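Local coordinates for uncharacterized protein AsqI (Emericella nidulans, PDB 5YY3) that converts 4'-methoxycyclopenine into 4'-methoxyviridicatin, releasing methyl isocyanate, as a zinc-dependent cyclopenase of fungal aspoquinolone biosynthesis, at residues A158-T163 with E457-L462; Y187-V192 with H594-P599. All blocks are in the same frame, centred on the assembly; numbering follows the deposited sequence.

Interaction 1. Residues A158-T163 with E457-L462; sequences AGEICT and ESKAKL
Glu160 and Lys459 form a salt bridge between a loop of the hemocyanin-like helical region and the turn leading into strand 461-475 of the Ig-like domain. The evidence is the pairing of Glu160 OE2 with Lys459 NZ at 2.5 Å, very short, so its exact length is doubtful at this resolution. Glu160 gets there with CG anti to its backbone N (chi1 -177°) and an extended chain, while the lysine runs across it at about a right angle and bends only at its last torsion. The second carboxylate oxygen, Glu160 OE1, lies beside the lysine stem, 3.1 Å from Lys459 CG. Ser458 packs its CB over one face of the carboxylate, 3.8 Å from Glu160 CD, while Lys459 NZ lies slightly to the other side of that plane; Ser458 OG is hydrogen-bonded to Asp178. The backbone here makes a classic gamma turn, in which Ala460 N bonds to Ser458 O at 2.7 Å and Lys459 has a positive phi (72°). Besides the glutamate, the ammonium donates to the carbonyl oxygen of Ala171. The site also borders the subunit interface, because Cys162 SG, 4.3 Å from Lys459 CE, is disulfide-bonded to Cys162 of the second subunit. A water accepts from Lys459 NZ at 3.1 Å and makes a weak bond to Ile161 O, 3.4 Å away.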
ATOM      1  N   ALA A 158      15.138 -23.677  -0.927  1.00 28.38           N
ATOM      2  CA  ALA A 158      14.782 -22.415  -0.296  1.00 29.99           C
ATOM      3  C   ALA A 158      14.091 -21.509  -1.291  1.00 26.68           C
ATOM      4  O   ALA A 158      14.592 -21.278  -2.379  1.00 29.96           O
ATOM      5  CB  ALA A 158      16.021 -21.732   0.270  1.00 24.26           C
ATOM      6  N   GLY A 159      12.926 -21.006  -0.924  1.00 27.86           N
ATOM      7  CA  GLY A 159      12.242 -20.058  -1.783  1.00 27.78           C
ATOM      8  C   GLY A 159      12.596 -18.653  -1.350  1.00 29.69           C
ATOM      9  O   GLY A 159      13.467 -18.457  -0.506  1.00 30.50           O
ATOM     10  N   GLU A 160      11.912 -17.677  -1.928  1.00 28.80           N
ATOM     11  CA  GLU A 160      12.166 -16.275  -1.656  1.00 28.27           C
ATOM     12  C   GLU A 160      11.400 -15.826  -0.413  1.00 26.88           C
ATOM     13  O   GLU A 160      10.320 -16.328  -0.128  1.00 29.68           O
ATOM     14  CB  GLU A 160      11.756 -15.441  -2.875  1.00 32.51           C
ATOM     15  CG  GLU A 160      12.019 -13.957  -2.772  1.00 36.64           C
ATOM     16  CD  GLU A 160      11.177 -13.169  -3.755  1.00 35.50           C
ATOM     17  OE1 GLU A 160      10.019 -13.579  -4.018  1.00 36.76           O
ATOM     18  OE2 GLU A 160      11.678 -12.144  -4.263  1.00 38.00           O
ATOM     19  N   ILE A 161      11.961 -14.883   0.335  1.00 25.21           N
ATOM     20  CA  ILE A 161      11.242 -14.289   1.450  1.00 27.07           C
ATOM     21  C   ILE A 161      10.342 -13.157   0.923  1.00 29.43           C
ATOM     22  O   ILE A 161      10.842 -12.053   0.678  1.00 32.97           O
ATOM     23  CB  ILE A 161      12.241 -13.782   2.526  1.00 24.24           C
ATOM     24  CG1 ILE A 161      13.125 -14.934   3.007  1.00 23.81           C
ATOM     25  CG2 ILE A 161      11.531 -13.169   3.731  1.00 24.27           C
ATOM     26  CD1 ILE A 161      13.991 -14.598   4.230  1.00 22.81           C
ATOM     27  N   CYS A 162       9.044 -13.438   0.695  1.00 24.93           N
ATOM     28  CA  CYS A 162       8.079 -12.391   0.267  1.00 29.27           C
ATOM     29  C   CYS A 162       7.303 -12.025   1.542  1.00 27.63           C
ATOM     30  O   CYS A 162       6.456 -12.788   2.039  1.00 30.80           O
ATOM     31  CB  CYS A 162       7.133 -12.812  -0.940  1.00 26.85           C
ATOM     32  SG  CYS A 162       6.017 -12.795  -2.568  0.50 71.20           S
ATOM     33  N   THR A 163       7.627 -10.847   2.067  1.00 23.73           N
ATOM     34  CA  THR A 163       7.152 -10.345   3.350  1.00 20.86           C
ATOM     35  C   THR A 163       6.875  -8.835   3.225  1.00 25.60           C
ATOM     36  O   THR A 163       7.396  -8.192   2.322  1.00 26.15           O
ATOM     37  CB  THR A 163       8.210 -10.681   4.446  1.00 25.48           C
ATOM     38  OG1 THR A 163       7.769 -11.791   5.237  1.00 26.25           O
ATOM     39  CG2 THR A 163       8.551  -9.542   5.312  1.00 25.97           C
ATOM     40  N   GLU A 457      14.535 -18.437 -10.138  1.00 25.43           N
ATOM     41  CA  GLU A 457      13.552 -17.393 -10.439  1.00 26.91           C
ATOM     42  C   GLU A 457      12.729 -17.048  -9.201  1.00 26.72           C
ATOM     43  O   GLU A 457      12.678 -17.818  -8.245  1.00 23.74           O
ATOM     44  CB  GLU A 457      12.632 -17.830 -11.582  1.00 22.26           C
ATOM     45  CG  GLU A 457      13.367 -18.125 -12.877  1.00 22.63           C
ATOM     46  CD  GLU A 457      12.429 -18.484 -14.015  1.00 24.93           C
ATOM     47  OE1 GLU A 457      11.435 -19.196 -13.787  1.00 23.87           O
ATOM     48  OE2 GLU A 457      12.691 -18.056 -15.149  1.00 23.37           O
ATOM     49  N   SER A 458      12.091 -15.882  -9.210  1.00 23.77           N
ATOM     50  CA  SER A 458      11.276 -15.488  -8.064  1.00 22.94           C
ATOM     51  C   SER A 458       9.989 -14.806  -8.489  1.00 25.50           C
ATOM     52  O   SER A 458       9.936 -14.183  -9.552  1.00 24.23           O
ATOM     53  CB  SER A 458      12.070 -14.576  -7.130  1.00 28.78           C
ATOM     54  OG  SER A 458      12.606 -13.466  -7.835  1.00 27.29           O
ATOM     55  N   LYS A 459       8.956 -14.974  -7.658  1.00 25.68           N
ATOM     56  CA  LYS A 459       7.689 -14.241  -7.728  1.00 23.80           C
ATOM     57  C   LYS A 459       6.780 -14.630  -8.903  1.00 22.98           C
ATOM     58  O   LYS A 459       5.575 -14.758  -8.722  1.00 25.26           O
ATOM     59  CB  LYS A 459       7.957 -12.727  -7.744  1.00 20.93           C
ATOM     60  CG  LYS A 459       8.532 -12.190  -6.418  1.00 24.77           C
ATOM     61  CD  LYS A 459       8.115 -10.729  -6.175  1.00 23.71           C
ATOM     62  CE  LYS A 459       8.648 -10.188  -4.846  1.00 24.68           C
ATOM     63  NZ  LYS A 459      10.149 -10.277  -4.737  1.00 22.66           N
ATOM     64  N   ALA A 460       7.350 -14.813 -10.092  1.00 22.23           N
ATOM     65  CA  ALA A 460       6.582 -15.231 -11.270  1.00 24.78           C
ATOM     66  C   ALA A 460       7.505 -15.599 -12.435  1.00 22.95           C
ATOM     67  O   ALA A 460       8.706 -15.330 -12.400  1.00 23.39           O
ATOM     68  CB  ALA A 460       5.612 -14.131 -11.707  1.00 19.96           C
ATOM     69  N   LYS A 461       6.927 -16.247 -13.441  1.00 20.70           N
ATOM     70  CA  LYS A 461       7.562 -16.434 -14.738  1.00 22.54           C
ATOM     71  C   LYS A 461       6.674 -15.774 -15.781  1.00 19.11           C
ATOM     72  O   LYS A 461       5.577 -16.266 -16.043  1.00 23.41           O
ATOM     73  CB  LYS A 461       7.751 -17.918 -15.075  1.00 24.37           C
ATOM     74  CG  LYS A 461       8.359 -18.172 -16.460  1.00 20.66           C
ATOM     75  CD  LYS A 461       9.808 -17.678 -16.514  1.00 24.31           C
ATOM     76  CE  LYS A 461      10.466 -17.956 -17.854  1.00 22.66           C
ATOM     77  NZ  LYS A 461      11.952 -17.797 -17.790  1.00 18.31           N
ATOM     78  N   LEU A 462       7.123 -14.663 -16.354  1.00 18.99           N
ATOM     79  CA  LEU A 462       6.316 -13.937 -17.330  1.00 20.22           C
ATOM     80  C   LEU A 462       6.251 -14.727 -18.636  1.00 21.77           C
ATOM     81  O   LEU A 462       7.152 -15.502 -18.963  1.00 22.21           O
ATOM     82  CB  LEU A 462       6.879 -12.541 -17.575  1.00 18.03           C
ATOM     83  CG  LEU A 462       6.098 -11.673 -18.578  1.00 22.15           C
ATOM     84  CD1 LEU A 462       4.680 -11.417 -18.083  1.00 20.25           C
ATOM     85  CD2 LEU A 462       6.803 -10.351 -18.866  1.00 13.67           C
TER
HETATM   86  O   HOH W   1      10.752  -9.760  -1.779  1.00 34.92           O

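Interaction 2. Residues Y187-V192 with H594-P599; sequences YYWHMV and HHYHDP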
ATOM      1  N   TYR A 187      24.291 -13.748 -19.859  1.00 28.57           N
ATOM      2  CA  TYR A 187      25.482 -14.518 -19.531  1.00 27.10           C
ATOM      3  C   TYR A 187      26.245 -14.888 -20.798  1.00 32.40           C
ATOM      4  O   TYR A 187      27.467 -14.765 -20.859  1.00 34.31           O
ATOM      5  CB  TYR A 187      25.044 -15.741 -18.743  1.00 26.75           C
ATOM      6  CG  TYR A 187      26.010 -16.881 -18.538  1.00 30.68           C
ATOM      7  CD1 TYR A 187      27.023 -16.812 -17.578  1.00 31.37           C
ATOM      8  CD2 TYR A 187      25.837 -18.081 -19.226  1.00 29.85           C
ATOM      9  CE1 TYR A 187      27.871 -17.888 -17.348  1.00 32.49           C
ATOM     10  CE2 TYR A 187      26.669 -19.158 -19.007  1.00 34.06           C
ATOM     11  CZ  TYR A 187      27.682 -19.059 -18.063  1.00 42.23           C
ATOM     12  OH  TYR A 187      28.512 -20.136 -17.855  1.00 43.51           O
ATOM     13  N   TYR A 188      25.516 -15.313 -21.820  1.00 28.39           N
ATOM     14  CA  TYR A 188      26.141 -15.627 -23.089  1.00 28.20           C
ATOM     15  C   TYR A 188      26.565 -14.346 -23.808  1.00 28.74           C
ATOM     16  O   TYR A 188      27.584 -14.327 -24.491  1.00 27.95           O
ATOM     17  CB  TYR A 188      25.188 -16.465 -23.962  1.00 24.68           C
ATOM     18  CG  TYR A 188      25.763 -16.855 -25.316  1.00 28.30           C
ATOM     19  CD1 TYR A 188      26.899 -17.664 -25.414  1.00 30.52           C
ATOM     20  CD2 TYR A 188      25.171 -16.418 -26.497  1.00 30.14           C
ATOM     21  CE1 TYR A 188      27.436 -18.020 -26.659  1.00 28.06           C
ATOM     22  CE2 TYR A 188      25.695 -16.775 -27.749  1.00 31.22           C
ATOM     23  CZ  TYR A 188      26.824 -17.575 -27.823  1.00 35.38           C
ATOM     24  OH  TYR A 188      27.332 -17.919 -29.062  1.00 34.19           O
ATOM     25  N   TRP A 189      25.794 -13.277 -23.640  1.00 27.16           N
ATOM     26  CA  TRP A 189      26.072 -12.029 -24.341  1.00 26.95           C
ATOM     27  C   TRP A 189      27.486 -11.546 -24.059  1.00 30.12           C
ATOM     28  O   TRP A 189      28.184 -11.062 -24.941  1.00 31.90           O
ATOM     29  CB  TRP A 189      25.071 -10.942 -23.947  1.00 26.91           C
ATOM     30  CG  TRP A 189      25.138  -9.702 -24.802  1.00 29.00           C
ATOM     31  CD1 TRP A 189      24.487  -9.491 -25.975  1.00 32.91           C
ATOM     32  CD2 TRP A 189      25.887  -8.505 -24.542  1.00 29.34           C
ATOM     33  NE1 TRP A 189      24.782  -8.239 -26.466  1.00 30.69           N
ATOM     34  CE2 TRP A 189      25.640  -7.615 -25.604  1.00 25.51           C
ATOM     35  CE3 TRP A 189      26.740  -8.099 -23.512  1.00 34.21           C
ATOM     36  CZ2 TRP A 189      26.217  -6.351 -25.674  1.00 29.29           C
ATOM     37  CZ3 TRP A 189      27.318  -6.828 -23.585  1.00 34.71           C
ATOM     38  CH2 TRP A 189      27.050  -5.976 -24.656  1.00 26.82           C
ATOM     39  N   HIS A 190      27.904 -11.681 -22.812  1.00 33.91           N
ATOM     40  CA  HIS A 190      29.211 -11.196 -22.422  1.00 33.59           C
ATOM     41  C   HIS A 190      30.298 -12.078 -23.017  1.00 35.18           C
ATOM     42  O   HIS A 190      31.358 -11.578 -23.400  1.00 37.79           O
ATOM     43  CB  HIS A 190      29.300 -11.100 -20.903  1.00 36.60           C
ATOM     44  CG  HIS A 190      28.562  -9.918 -20.352  1.00 37.25           C
ATOM     45  ND1 HIS A 190      28.729  -8.646 -20.856  1.00 43.38           N
ATOM     46  CD2 HIS A 190      27.627  -9.819 -19.381  1.00 42.84           C
ATOM     47  CE1 HIS A 190      27.946  -7.808 -20.203  1.00 41.23           C
ATOM     48  NE2 HIS A 190      27.266  -8.493 -19.304  1.00 47.44           N
ATOM     49  N   MET A 191      30.030 -13.379 -23.140  1.00 29.68           N
ATOM     50  CA  MET A 191      30.972 -14.242 -23.829  1.00 32.19           C
ATOM     51  C   MET A 191      31.077 -13.803 -25.284  1.00 32.46           C
ATOM     52  O   MET A 191      32.169 -13.756 -25.847  1.00 32.40           O
ATOM     53  CB  MET A 191      30.559 -15.704 -23.741  1.00 27.04           C
ATOM     54  CG  MET A 191      30.450 -16.207 -22.317  1.00 30.10           C
ATOM     55  SD  MET A 191      29.904 -17.911 -22.313  1.00 34.32           S
ATOM     56  CE  MET A 191      29.383 -18.129 -20.626  1.00 34.13           C
ATOM     57  N   VAL A 192      29.941 -13.473 -25.888  1.00 33.55           N
ATOM     58  CA  VAL A 192      29.941 -12.997 -27.264  1.00 32.23           C
ATOM     59  C   VAL A 192      30.718 -11.696 -27.391  1.00 35.46           C
ATOM     60  O   VAL A 192      31.610 -11.567 -28.231  1.00 37.04           O
ATOM     61  CB  VAL A 192      28.518 -12.790 -27.791  1.00 30.90           C
ATOM     62  CG1 VAL A 192      28.534 -11.930 -29.068  1.00 32.90           C
ATOM     63  CG2 VAL A 192      27.882 -14.128 -28.071  1.00 30.34           C
ATOM     64  N   HIS A 594      26.986 -11.860 -35.957  1.00 45.95           N
ATOM     65  CA  HIS A 594      26.098 -11.681 -37.104  1.00 46.59           C
ATOM     66  C   HIS A 594      24.700 -11.106 -36.804  1.00 47.19           C
ATOM     67  O   HIS A 594      23.933 -10.824 -37.733  1.00 46.50           O
ATOM     68  CB  HIS A 594      25.932 -13.025 -37.826  1.00 49.96           C
ATOM     69  CG  HIS A 594      25.750 -14.190 -36.904  1.00 48.16           C
ATOM     70  ND1 HIS A 594      26.687 -14.544 -35.952  1.00 49.02           N
ATOM     71  CD2 HIS A 594      24.744 -15.089 -36.792  1.00 47.19           C
ATOM     72  CE1 HIS A 594      26.262 -15.605 -35.293  1.00 49.42           C
ATOM     73  NE2 HIS A 594      25.087 -15.961 -35.784  1.00 46.69           N
ATOM     74  N   HIS A 595      24.362 -10.936 -35.526  1.00 45.04           N
ATOM     75  CA  HIS A 595      23.032 -10.454 -35.145  1.00 40.16           C
ATOM     76  C   HIS A 595      22.928  -8.945 -35.003  1.00 40.41           C
ATOM     77  O   HIS A 595      21.839  -8.400 -34.852  1.00 45.67           O
ATOM     78  CB  HIS A 595      22.599 -11.089 -33.830  1.00 36.07           C
ATOM     79  CG  HIS A 595      22.423 -12.567 -33.912  1.00 33.68           C
ATOM     80  ND1 HIS A 595      21.247 -13.149 -34.336  1.00 32.91           N
ATOM     81  CD2 HIS A 595      23.271 -13.585 -33.627  1.00 32.09           C
ATOM     82  CE1 HIS A 595      21.383 -14.466 -34.311  1.00 36.85           C
ATOM     83  NE2 HIS A 595      22.601 -14.755 -33.882  1.00 33.47           N
ATOM     84  N   TYR A 596      24.057  -8.263 -35.032  1.00 46.70           N
ATOM     85  CA  TYR A 596      24.053  -6.853 -34.692  1.00 53.53           C
ATOM     86  C   TYR A 596      24.521  -6.021 -35.895  1.00 62.33           C
ATOM     87  O   TYR A 596      25.063  -4.922 -35.744  1.00 64.89           O
ATOM     88  CB  TYR A 596      24.921  -6.622 -33.437  1.00 51.50           C
ATOM     89  CG  TYR A 596      24.306  -7.171 -32.138  1.00 46.21           C
ATOM     90  CD1 TYR A 596      22.991  -6.864 -31.781  1.00 44.53           C
ATOM     91  CD2 TYR A 596      25.042  -7.993 -31.278  1.00 39.44           C
ATOM     92  CE1 TYR A 596      22.415  -7.358 -30.589  1.00 41.50           C
ATOM     93  CE2 TYR A 596      24.482  -8.492 -30.090  1.00 44.15           C
ATOM     94  CZ  TYR A 596      23.164  -8.170 -29.752  1.00 48.19           C
ATOM     95  OH  TYR A 596      22.591  -8.649 -28.583  1.00 37.57           O
ATOM     96  N   HIS A 597      24.269  -6.552 -37.090  1.00 55.73           N
ATOM     97  CA  HIS A 597      24.687  -5.925 -38.342  1.00 57.96           C
ATOM     98  C   HIS A 597      23.588  -5.102 -39.029  1.00 57.62           C
ATOM     99  O   HIS A 597      22.694  -5.650 -39.667  1.00 56.01           O
ATOM    100  CB  HIS A 597      25.188  -6.991 -39.312  1.00 62.19           C
ATOM    101  CG  HIS A 597      25.231  -6.530 -40.736  1.00 69.34           C
ATOM    102  ND1 HIS A 597      25.999  -5.459 -41.148  1.00 72.00           N
ATOM    103  CD2 HIS A 597      24.595  -6.986 -41.838  1.00 66.61           C
ATOM    104  CE1 HIS A 597      25.833  -5.279 -42.447  1.00 66.44           C
ATOM    105  NE2 HIS A 597      24.988  -6.191 -42.892  1.00 68.02           N
ATOM    106  N   ASP A 598      23.681  -3.781 -38.921  1.00 56.31           N
ATOM    107  CA  ASP A 598      22.679  -2.903 -39.503  1.00 50.36           C
ATOM    108  C   ASP A 598      23.310  -1.666 -40.119  1.00 43.57           C
ATOM    109  O   ASP A 598      23.923  -0.863 -39.421  1.00 42.43           O
ATOM    110  CB  ASP A 598      21.655  -2.486 -38.442  1.00 48.23           C
ATOM    111  CG  ASP A 598      20.435  -1.785 -39.034  1.00 42.91           C
ATOM    112  OD1 ASP A 598      20.570  -1.019 -40.022  1.00 43.14           O
ATOM    113  OD2 ASP A 598      19.329  -2.011 -38.497  1.00 42.98           O
ATOM    114  N   PRO A 599      23.122  -1.497 -41.434  1.00 45.26           N
ATOM    115  CA  PRO A 599      23.566  -0.327 -42.204  1.00 46.08           C
ATOM    116  C   PRO A 599      23.207   1.021 -41.551  1.00 45.94           C
ATOM    117  O   PRO A 599      23.845   2.033 -41.860  1.00 45.37           O
ATOM    118  CB  PRO A 599      22.817  -0.483 -43.531  1.00 47.64           C
ATOM    119  CG  PRO A 599      22.572  -1.944 -43.665  1.00 46.01           C
ATOM    120  CD  PRO A 599      22.410  -2.481 -42.272  1.00 47.41           C
TER
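Trp189 and Tyr596 meet through the indole nitrogen and the phenol oxygen, joining helix 180-193 to a loop of the Ig-like domain. Trp189 NE1 donates to Tyr596 OH over 3.1 Å, but the N-H...O angle of 127° makes this a weak bond. The hydroxyl lies at the indole edge, near its plane, but beside the N-H rather than straight ahead of it, with Trp189 CD1 also 3.3 Å from Tyr596 OH. The rings do not stack. They meet rim to rim, with the centroids of the five-membered ring and the phenol 5.7 Å apart and the planes at 73°. Next to the polar bond, Tyr596 CE2 comes within 3.6 Å of Trp189 NE1.

In the next shell, Val213 and Val217 touch both aromatic side chains, and Tyr193 stacks on the indole. A chi1 of -170°, which sets CG opposite the backbone N, carries the Trp189 indole to within about 4 Å of the zinc ligand His218, nearest side-chain atoms compared, and about 5 Å of His186. This is consistent with a place in the second shell of the zinc site; the next residue, His190, is itself a ligand. His186 and His190 are one helical turn apart, as in the histidine motifs of the tyrosinase and hemocyanin family.

On the loop side, Asp598 makes a salt bridge with Arg492 of strand 487-497. Helix 180-193 thus has helix 210-231 beside its tryptophan and helix 114-127 against Tyr188, Met191 and Val192, while 594-599, in the loop that follows strand 571-580 and precedes helix 611-614, brings Tyr596 to the indole.

From the N terminus the chain passes first through 158-163, then 187-192, then 457-462, and last 594-599. Interaction 1 closes a loop with 293 residues between its segments; interaction 2 opens before that loop is shut and closes one of 401. The two therefore cross rather than nest. Both join the helical, zinc-carrying part of the chain to the Ig-like part, but at different places: interaction 1 at the start of strand 461-475, beside the subunit interface, interaction 2 at the loop following strand 571-580, close to the zinc ligands. Their centres are about 30 Å apart and their nearest atoms about 13 Å, so they fasten the two regions at separate points.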